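Local structure of D-glycero-alpha-D-manno-heptose 7-phosphate kinase (4N3O) at residues Asp53-Ile57 / Glu68-Lys72. The protein catalyses the ATP-dependent phosphorylation of D-glycero-alpha-D-manno-heptose 7-phosphate at C-1, the first step towards the GDP-heptose used in capsule polysaccharide biosynthesis. Residues are numbered along the deposited sequence.
Sequences DGKII and EYESK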
ATOM      1  N   ASP A  53     -23.955  -9.782  27.134  1.00 84.95           N
ATOM      2  CA  ASP A  53     -24.450 -11.112  27.467  1.00 81.81           C
ATOM      3  C   ASP A  53     -23.422 -11.857  28.325  1.00 80.79           C
ATOM      4  O   ASP A  53     -23.449 -13.082  28.422  1.00 81.72           O
ATOM      5  CB  ASP A  53     -24.754 -11.906  26.199  1.00 81.47           C
ATOM      6  CG  ASP A  53     -23.520 -12.151  25.361  1.00 83.20           C
ATOM      7  OD1 ASP A  53     -22.568 -11.339  25.447  1.00 82.38           O
ATOM      8  OD2 ASP A  53     -23.505 -13.151  24.610  1.00 83.16           O
ATOM      9  N   GLY A  54     -22.510 -11.111  28.941  1.00 77.77           N
ATOM     10  CA  GLY A  54     -21.496 -11.708  29.796  1.00 76.56           C
ATOM     11  C   GLY A  54     -20.606 -12.715  29.100  1.00 74.83           C
ATOM     12  O   GLY A  54     -20.130 -13.659  29.725  1.00 75.00           O
ATOM     13  N   LYS A  55     -20.397 -12.527  27.802  1.00 73.26           N
ATOM     14  CA  LYS A  55     -19.521 -13.404  27.021  1.00 73.79           C
ATOM     15  C   LYS A  55     -18.268 -12.686  26.533  1.00 66.89           C
ATOM     16  O   LYS A  55     -18.252 -11.476  26.346  1.00 62.01           O
ATOM     17  CB  LYS A  55     -20.253 -14.009  25.814  1.00 78.19           C
ATOM     18  CG  LYS A  55     -20.872 -15.382  26.032  1.00 86.82           C
ATOM     19  CD  LYS A  55     -21.840 -15.435  27.203  1.00 94.87           C
ATOM     20  CE  LYS A  55     -22.441 -16.825  27.344  1.00100.26           C
ATOM     21  NZ  LYS A  55     -21.391 -17.870  27.502  1.00102.20           N
ATOM     22  N   ILE A  56     -17.217 -13.466  26.346  1.00 61.22           N
ATOM     23  CA  ILE A  56     -15.971 -12.968  25.834  1.00 59.62           C
ATOM     24  C   ILE A  56     -15.566 -13.918  24.709  1.00 59.89           C
ATOM     25  O   ILE A  56     -15.363 -15.111  24.939  1.00 56.78           O
ATOM     26  CB  ILE A  56     -14.879 -12.893  26.917  1.00 59.03           C
ATOM     27  CG1 ILE A  56     -15.197 -11.763  27.908  1.00 60.76           C
ATOM     28  CG2 ILE A  56     -13.526 -12.649  26.282  1.00 56.96           C
ATOM     29  CD1 ILE A  56     -14.229 -11.669  29.069  1.00 59.85           C
ATOM     30  N   ILE A  57     -15.455 -13.371  23.499  1.00 55.97           N
ATOM     31  CA  ILE A  57     -15.105 -14.141  22.318  1.00 56.00           C
ATOM     32  C   ILE A  57     -13.812 -13.629  21.696  1.00 51.30           C
ATOM     33  O   ILE A  57     -13.620 -12.424  21.557  1.00 50.01           O
ATOM     34  CB  ILE A  57     -16.249 -14.048  21.288  1.00 59.84           C
ATOM     35  CG1 ILE A  57     -17.529 -14.634  21.904  1.00 63.56           C
ATOM     36  CG2 ILE A  57     -15.885 -14.755  19.983  1.00 57.87           C
ATOM     37  CD1 ILE A  57     -18.757 -14.501  21.036  1.00 66.23           C
ATOM     38  N   GLU A  68     -14.460 -18.986  23.296  1.00 72.89           N
ATOM     39  CA  GLU A  68     -15.601 -18.371  23.928  1.00 73.34           C
ATOM     40  C   GLU A  68     -15.528 -18.707  25.412  1.00 71.54           C
ATOM     41  O   GLU A  68     -15.283 -19.848  25.763  1.00 71.40           O
ATOM     42  CB  GLU A  68     -16.895 -18.861  23.300  1.00 77.32           C
ATOM     43  CG  GLU A  68     -18.127 -18.163  23.855  1.00 82.32           C
ATOM     44  CD  GLU A  68     -19.365 -18.402  23.019  1.00 84.68           C
ATOM     45  OE1 GLU A  68     -20.478 -18.194  23.544  1.00 88.60           O
ATOM     46  OE2 GLU A  68     -19.225 -18.795  21.839  1.00 85.40           O
ATOM     47  N   TYR A  69     -15.694 -17.697  26.267  1.00 68.55           N
ATOM     48  CA  TYR A  69     -15.641 -17.871  27.718  1.00 67.19           C
ATOM     49  C   TYR A  69     -16.655 -16.979  28.375  1.00 68.48           C
ATOM     50  O   TYR A  69     -17.219 -16.090  27.743  1.00 68.61           O
ATOM     51  CB  TYR A  69     -14.274 -17.464  28.289  1.00 65.57           C
ATOM     52  CG  TYR A  69     -13.094 -18.090  27.601  1.00 64.76           C
ATOM     53  CD1 TYR A  69     -12.694 -19.394  27.895  1.00 65.66           C
ATOM     54  CD2 TYR A  69     -12.372 -17.379  26.665  1.00 59.60           C
ATOM     55  CE1 TYR A  69     -11.611 -19.971  27.254  1.00 65.16           C
ATOM     56  CE2 TYR A  69     -11.285 -17.941  26.027  1.00 61.48           C
ATOM     57  CZ  TYR A  69     -10.910 -19.238  26.314  1.00 62.62           C
ATOM     58  OH  TYR A  69      -9.830 -19.784  25.657  1.00 62.19           O
ATOM     59  N   GLU A  70     -16.859 -17.217  29.660  1.00 71.38           N
ATOM     60  CA  GLU A  70     -17.733 -16.402  30.474  1.00 76.17           C
ATOM     61  C   GLU A  70     -16.943 -15.201  30.995  1.00 72.53           C
ATOM     62  O   GLU A  70     -15.792 -15.329  31.403  1.00 72.90           O
ATOM     63  CB  GLU A  70     -18.283 -17.213  31.653  1.00 81.58           C
ATOM     64  CG  GLU A  70     -19.379 -18.193  31.268  1.00 88.40           C
ATOM     65  CD  GLU A  70     -20.659 -17.496  30.833  1.00 92.59           C
ATOM     66  OE1 GLU A  70     -20.877 -16.328  31.231  1.00 90.73           O
ATOM     67  OE2 GLU A  70     -21.455 -18.125  30.102  1.00 96.91           O
ATOM     68  N   SER A  71     -17.584 -14.041  30.982  1.00 72.05           N
ATOM     69  CA  SER A  71     -16.986 -12.798  31.449  1.00 72.65           C
ATOM     70  C   SER A  71     -16.566 -12.857  32.925  1.00 75.16           C
ATOM     71  O   SER A  71     -17.413 -12.957  33.805  1.00 75.61           O
ATOM     72  CB  SER A  71     -17.986 -11.659  31.236  1.00 74.27           C
ATOM     73  OG  SER A  71     -17.508 -10.439  31.755  1.00 79.80           O
ATOM     74  N   LYS A  72     -15.253 -12.810  33.170  1.00 75.20           N
ATOM     75  CA  LYS A  72     -14.674 -12.807  34.527  1.00 76.26           C
ATOM     76  C   LYS A  72     -13.359 -12.004  34.556  1.00 74.09           C
ATOM     77  O   LYS A  72     -12.839 -11.612  33.506  1.00 76.53           O
ATOM     78  CB  LYS A  72     -14.451 -14.230  35.039  1.00 79.32           C
ATOM     79  CG  LYS A  72     -13.550 -15.079  34.165  1.00 78.40           C
ATOM     80  CD  LYS A  72     -13.398 -16.470  34.743  1.00 79.80           C
ATOM     81  CE  LYS A  72     -12.631 -17.370  33.796  1.00 80.32           C
ATOM     82  NZ  LYS A  72     -12.477 -18.732  34.366  1.00 84.38           N
TER
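A beta hairpin of this GHMP kinase, strands 55-60 and 65-70, borders the mixed sheet, with strand 55-60 also paired in parallel to strand 102-108. I56 and Y69 form an antiparallel hydrogen-bonded pair, I56 N to Y69 O at 3.0 Å and Y69 N to I56 O at 2.9 Å. Their side chains share one face; the other carries I57 and E68, whose charge suits its exposed position. The mt rotamer of I56 carries CD1 out from the sheet and back toward S71, 3.8 Å from S71 CA; buried there and against F102, an apolar isoleucine fits. Y69, in m, combines a ring with a hydroxyl that hydrogen-bonds D78 and K85, the latter on helix 82-96. G54 adopts positive phi, easy without a side chain, and its O accepts S71 N at 2.9 Å; S71 OG bonds to L100 O. CA-to-CB bonds of K55 and E70 diverge, but both chains are long, flexible and oppositely charged: K55 (chi1 -94°, between wells; chi2 and chi4 p around trans chi3) and E70 (mm) fold back, K55 NZ meeting E70 OE2 in a 2.6 Å salt bridge.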